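Local coordinates for response regulator receiver domain protein (CheY-like) (Methylobacillus flagellatus KT, PDB 3I42) that probably acts as a phosphoacceptor receiver domain in two-component signalling, although its specific role is unknown, at residues Thr77-Gly85 with Leu98-Ile107. Sequence-based numbering, arbitrary orientation.
Sequences TSKFVAVSG and LFDFYLEKPI
The methyl of A82 sits over the centre of the F99 ring. CB lies 3.6 Å from the ring centroid and only 6° off the ring normal, a clear CH-pi contact. F99 holds its CG beside its own backbone N (chi1 -71°), which stands the ring over the strand, with the backbone of F80 at its edge. With only a methyl group at F99, as in an alanine, the A82 methyl is likely to lose the ring it sits on, and a gap would open beside L55. On the other face of the sheet, L103 CD1 touches both V81 CG1 (3.8 Å) and V83 CG2. V81 and L103 cross there at a slant, while V83 and L103 run side by side. V83 turns its other branch, CG1, to K105 CE at 3.6 Å.

The backbones of 79-84 and 101-104 pair as parallel strands, their axes 24° apart. A82 bonds through N to F101 O and through O to L103 N, the latter at 2.8 Å. S84 repeats the pattern with L103 O and K105 N. At the start of the pairing, F80 O accepts D100 N at 2.8 Å and, weakly, F101 N. D100 OD2 takes F80 N at 2.9 Å with its anti lone pair and also forms a salt bridge to R70. K79 runs across D100 and meets the edge of the F101 ring with CB.

At the far end, K105 reaches past V83 to a salt bridge with D54, the predicted phosphorylation site; a cis peptide joins it to P106, as in CheY-like receivers. These are the last two strands of the five-stranded parallel receiver sheet, linked by a beta-alpha-beta crossover through helix 93-98. Strand 101-104 is an edge strand within this chain; 79-84 lies between it and 50-54. Helix 109-119 covers L103, and helix 62-71 packs on F80.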
loop_
_atom_site.group_PDB
_atom_site.type_symbol
_atom_site.label_atom_id
_atom_site.label_comp_id
_atom_site.label_asym_id
_atom_site.label_seq_id
_atom_site.Cartn_x
_atom_site.Cartn_y
_atom_site.Cartn_z
ATOM N N THR A 77 -12.660 12.765 1.364
ATOM C CA THR A 77 -12.205 11.390 1.620
ATOM C C THR A 77 -11.159 11.254 2.738
ATOM O O THR A 77 -10.208 12.016 2.822
ATOM C CB THR A 77 -11.819 10.686 0.300
ATOM O OG1 THR A 77 -13.011 10.102 -0.261
ATOM C CG2 THR A 77 -10.761 9.590 0.508
ATOM N N SER A 78 -11.394 10.301 3.631
ATOM C CA SER A 78 -10.529 10.097 4.780
ATOM C C SER A 78 -9.313 9.316 4.343
ATOM O O SER A 78 -9.350 8.636 3.324
ATOM C CB SER A 78 -11.259 9.305 5.863
ATOM O OG SER A 78 -12.489 9.919 6.200
ATOM N N LYS A 79 -8.236 9.402 5.125
ATOM C CA LYS A 79 -7.123 8.471 4.989
ATOM C C LYS A 79 -7.363 7.394 6.009
ATOM O O LYS A 79 -7.853 7.699 7.105
ATOM C CB LYS A 79 -5.819 9.185 5.283
ATOM C CG LYS A 79 -5.549 10.378 4.373
ATOM C CD LYS A 79 -4.886 9.968 3.097
ATOM C CE LYS A 79 -5.880 10.011 1.944
ATOM N NZ LYS A 79 -5.208 10.280 0.641
ATOM N N PHE A 80 -7.054 6.148 5.636
ATOM C CA PHE A 80 -7.376 4.965 6.428
ATOM C C PHE A 80 -6.085 4.286 6.776
ATOM O O PHE A 80 -5.274 4.041 5.885
ATOM C CB PHE A 80 -8.290 3.978 5.640
ATOM C CG PHE A 80 -9.653 4.546 5.340
ATOM C CD1 PHE A 80 -10.674 4.432 6.251
ATOM C CD2 PHE A 80 -9.888 5.252 4.150
ATOM C CE1 PHE A 80 -11.931 5.023 6.018
ATOM C CE2 PHE A 80 -11.144 5.825 3.878
ATOM C CZ PHE A 80 -12.162 5.713 4.834
ATOM N N VAL A 81 -5.924 3.951 8.063
ATOM C CA VAL A 81 -4.677 3.406 8.604
ATOM C C VAL A 81 -4.981 2.055 9.220
ATOM O O VAL A 81 -5.883 1.954 10.045
ATOM C CB VAL A 81 -4.126 4.321 9.753
ATOM C CG1 VAL A 81 -2.712 3.924 10.137
ATOM C CG2 VAL A 81 -4.186 5.788 9.351
ATOM N N ALA A 82 -4.235 1.022 8.834
ATOM C CA ALA A 82 -4.370 -0.319 9.405
ATOM C C ALA A 82 -3.505 -0.406 10.636
ATOM O O ALA A 82 -2.333 -0.037 10.600
ATOM C CB ALA A 82 -3.892 -1.371 8.433
ATOM N N VAL A 83 -4.045 -0.966 11.701
ATOM C CA VAL A 83 -3.281 -1.107 12.918
ATOM C C VAL A 83 -3.260 -2.585 13.236
ATOM O O VAL A 83 -4.295 -3.169 13.543
ATOM C CB VAL A 83 -3.930 -0.309 14.068
ATOM C CG1 VAL A 83 -3.226 -0.588 15.387
ATOM C CG2 VAL A 83 -3.962 1.200 13.722
ATOM N N SER A 84 -2.088 -3.192 13.119
ATOM C CA SER A 84 -1.991 -4.627 13.245
ATOM C C SER A 84 -0.965 -5.024 14.273
ATOM O O SER A 84 0.038 -4.344 14.446
ATOM C CB SER A 84 -1.577 -5.227 11.906
ATOM O OG SER A 84 -1.475 -6.655 12.020
ATOM N N GLY A 85 -1.190 -6.158 14.923
ATOM C CA GLY A 85 -0.130 -6.795 15.709
ATOM C C GLY A 85 0.897 -7.524 14.844
ATOM O O GLY A 85 2.034 -7.743 15.271
ATOM N N LEU A 98 -6.119 -1.154 -0.006
ATOM C CA LEU A 98 -7.250 -0.412 0.589
ATOM C C LEU A 98 -6.921 0.491 1.776
ATOM O O LEU A 98 -7.739 1.342 2.160
ATOM C CB LEU A 98 -8.338 -1.396 1.004
ATOM C CG LEU A 98 -9.149 -2.062 -0.105
ATOM C CD1 LEU A 98 -9.592 -3.422 0.372
ATOM C CD2 LEU A 98 -10.340 -1.184 -0.467
ATOM N N PHE A 99 -5.751 0.301 2.387
ATOM C CA PHE A 99 -5.325 1.257 3.428
ATOM C C PHE A 99 -4.275 2.192 2.866
ATOM O O PHE A 99 -3.560 1.848 1.936
ATOM C CB PHE A 99 -4.753 0.547 4.629
ATOM C CG PHE A 99 -5.756 -0.168 5.440
ATOM C CD1 PHE A 99 -6.474 0.505 6.430
ATOM C CD2 PHE A 99 -5.962 -1.528 5.254
ATOM C CE1 PHE A 99 -7.413 -0.166 7.211
ATOM C CE2 PHE A 99 -6.910 -2.216 6.025
ATOM C CZ PHE A 99 -7.634 -1.536 7.013
ATOM N N ASP A 100 -4.190 3.383 3.431
ATOM C CA ASP A 100 -3.225 4.368 2.976
ATOM C C ASP A 100 -1.930 4.307 3.799
ATOM O O ASP A 100 -0.853 4.605 3.284
ATOM C CB ASP A 100 -3.860 5.763 3.063
ATOM C CG ASP A 100 -5.151 5.872 2.253
ATOM O OD1 ASP A 100 -5.081 5.767 1.012
ATOM O OD2 ASP A 100 -6.227 6.055 2.859
ATOM N N PHE A 101 -2.057 3.939 5.073
ATOM C CA PHE A 101 -0.924 3.871 6.001
ATOM C C PHE A 101 -1.088 2.658 6.877
ATOM O O PHE A 101 -2.174 2.126 7.041
ATOM C CB PHE A 101 -0.815 5.139 6.895
ATOM C CG PHE A 101 -0.820 6.439 6.127
ATOM C CD1 PHE A 101 0.352 6.971 5.611
ATOM C CD2 PHE A 101 -2.003 7.131 5.920
ATOM C CE1 PHE A 101 0.328 8.155 4.890
ATOM C CE2 PHE A 101 -2.028 8.342 5.213
ATOM C CZ PHE A 101 -0.878 8.847 4.696
ATOM N N TYR A 102 0.011 2.214 7.453
ATOM C CA TYR A 102 0.014 0.968 8.174
ATOM C C TYR A 102 0.835 1.198 9.439
ATOM O O TYR A 102 1.871 1.824 9.375
ATOM C CB TYR A 102 0.596 -0.164 7.284
ATOM C CG TYR A 102 0.188 -0.072 5.812
ATOM C CD1 TYR A 102 -0.917 -0.809 5.291
ATOM C CD2 TYR A 102 0.893 0.747 4.936
ATOM C CE1 TYR A 102 -1.290 -0.709 3.906
ATOM C CE2 TYR A 102 0.518 0.867 3.579
ATOM C CZ TYR A 102 -0.562 0.136 3.079
ATOM O OH TYR A 102 -0.874 0.286 1.745
ATOM N N LEU A 103 0.319 0.723 10.573
ATOM C CA LEU A 103 0.934 0.818 11.894
ATOM C C LEU A 103 1.041 -0.571 12.476
ATOM O O LEU A 103 0.164 -1.412 12.282
ATOM C CB LEU A 103 0.046 1.643 12.830
ATOM C CG LEU A 103 0.147 3.151 12.694
ATOM C CD1 LEU A 103 -0.919 3.809 13.536
ATOM C CD2 LEU A 103 1.546 3.607 13.139
ATOM N N GLU A 104 2.116 -0.833 13.195
ATOM C CA GLU A 104 2.238 -2.113 13.881
ATOM C C GLU A 104 2.179 -1.845 15.377
ATOM O O GLU A 104 2.826 -0.916 15.855
ATOM C CB GLU A 104 3.573 -2.730 13.491
ATOM C CG GLU A 104 3.680 -4.213 13.662
ATOM C CD GLU A 104 5.072 -4.704 13.329
ATOM O OE1 GLU A 104 5.654 -4.232 12.326
ATOM O OE2 GLU A 104 5.591 -5.549 14.081
ATOM N N LYS A 105 1.387 -2.614 16.122
ATOM C CA LYS A 105 1.392 -2.500 17.601
ATOM C C LYS A 105 2.729 -2.970 18.214
ATOM O O LYS A 105 3.378 -3.870 17.676
ATOM C CB LYS A 105 0.243 -3.270 18.240
ATOM C CG LYS A 105 -1.121 -2.722 17.914
ATOM C CD LYS A 105 -2.156 -3.776 18.227
ATOM C CE LYS A 105 -3.389 -3.653 17.355
ATOM N NZ LYS A 105 -4.338 -4.781 17.589
ATOM N N PRO A 106 3.153 -2.351 19.333
ATOM C CA PRO A 106 2.460 -1.283 20.054
ATOM C C PRO A 106 2.652 0.085 19.382
ATOM O O PRO A 106 3.695 0.338 18.782
ATOM C CB PRO A 106 3.133 -1.311 21.410
ATOM C CG PRO A 106 4.548 -1.675 21.086
ATOM C CD PRO A 106 4.478 -2.634 19.921
ATOM N N ILE A 107 1.625 0.931 19.452
ATOM C CA ILE A 107 1.660 2.251 18.825
ATOM C C ILE A 107 2.399 3.251 19.720
ATOM O O ILE A 107 2.286 3.218 20.945
ATOM C CB ILE A 107 0.212 2.781 18.498
ATOM C CG1 ILE A 107 -0.545 1.834 17.542
ATOM C CG2 ILE A 107 0.248 4.159 17.869
ATOM C CD1 ILE A 107 0.226 1.421 16.285
#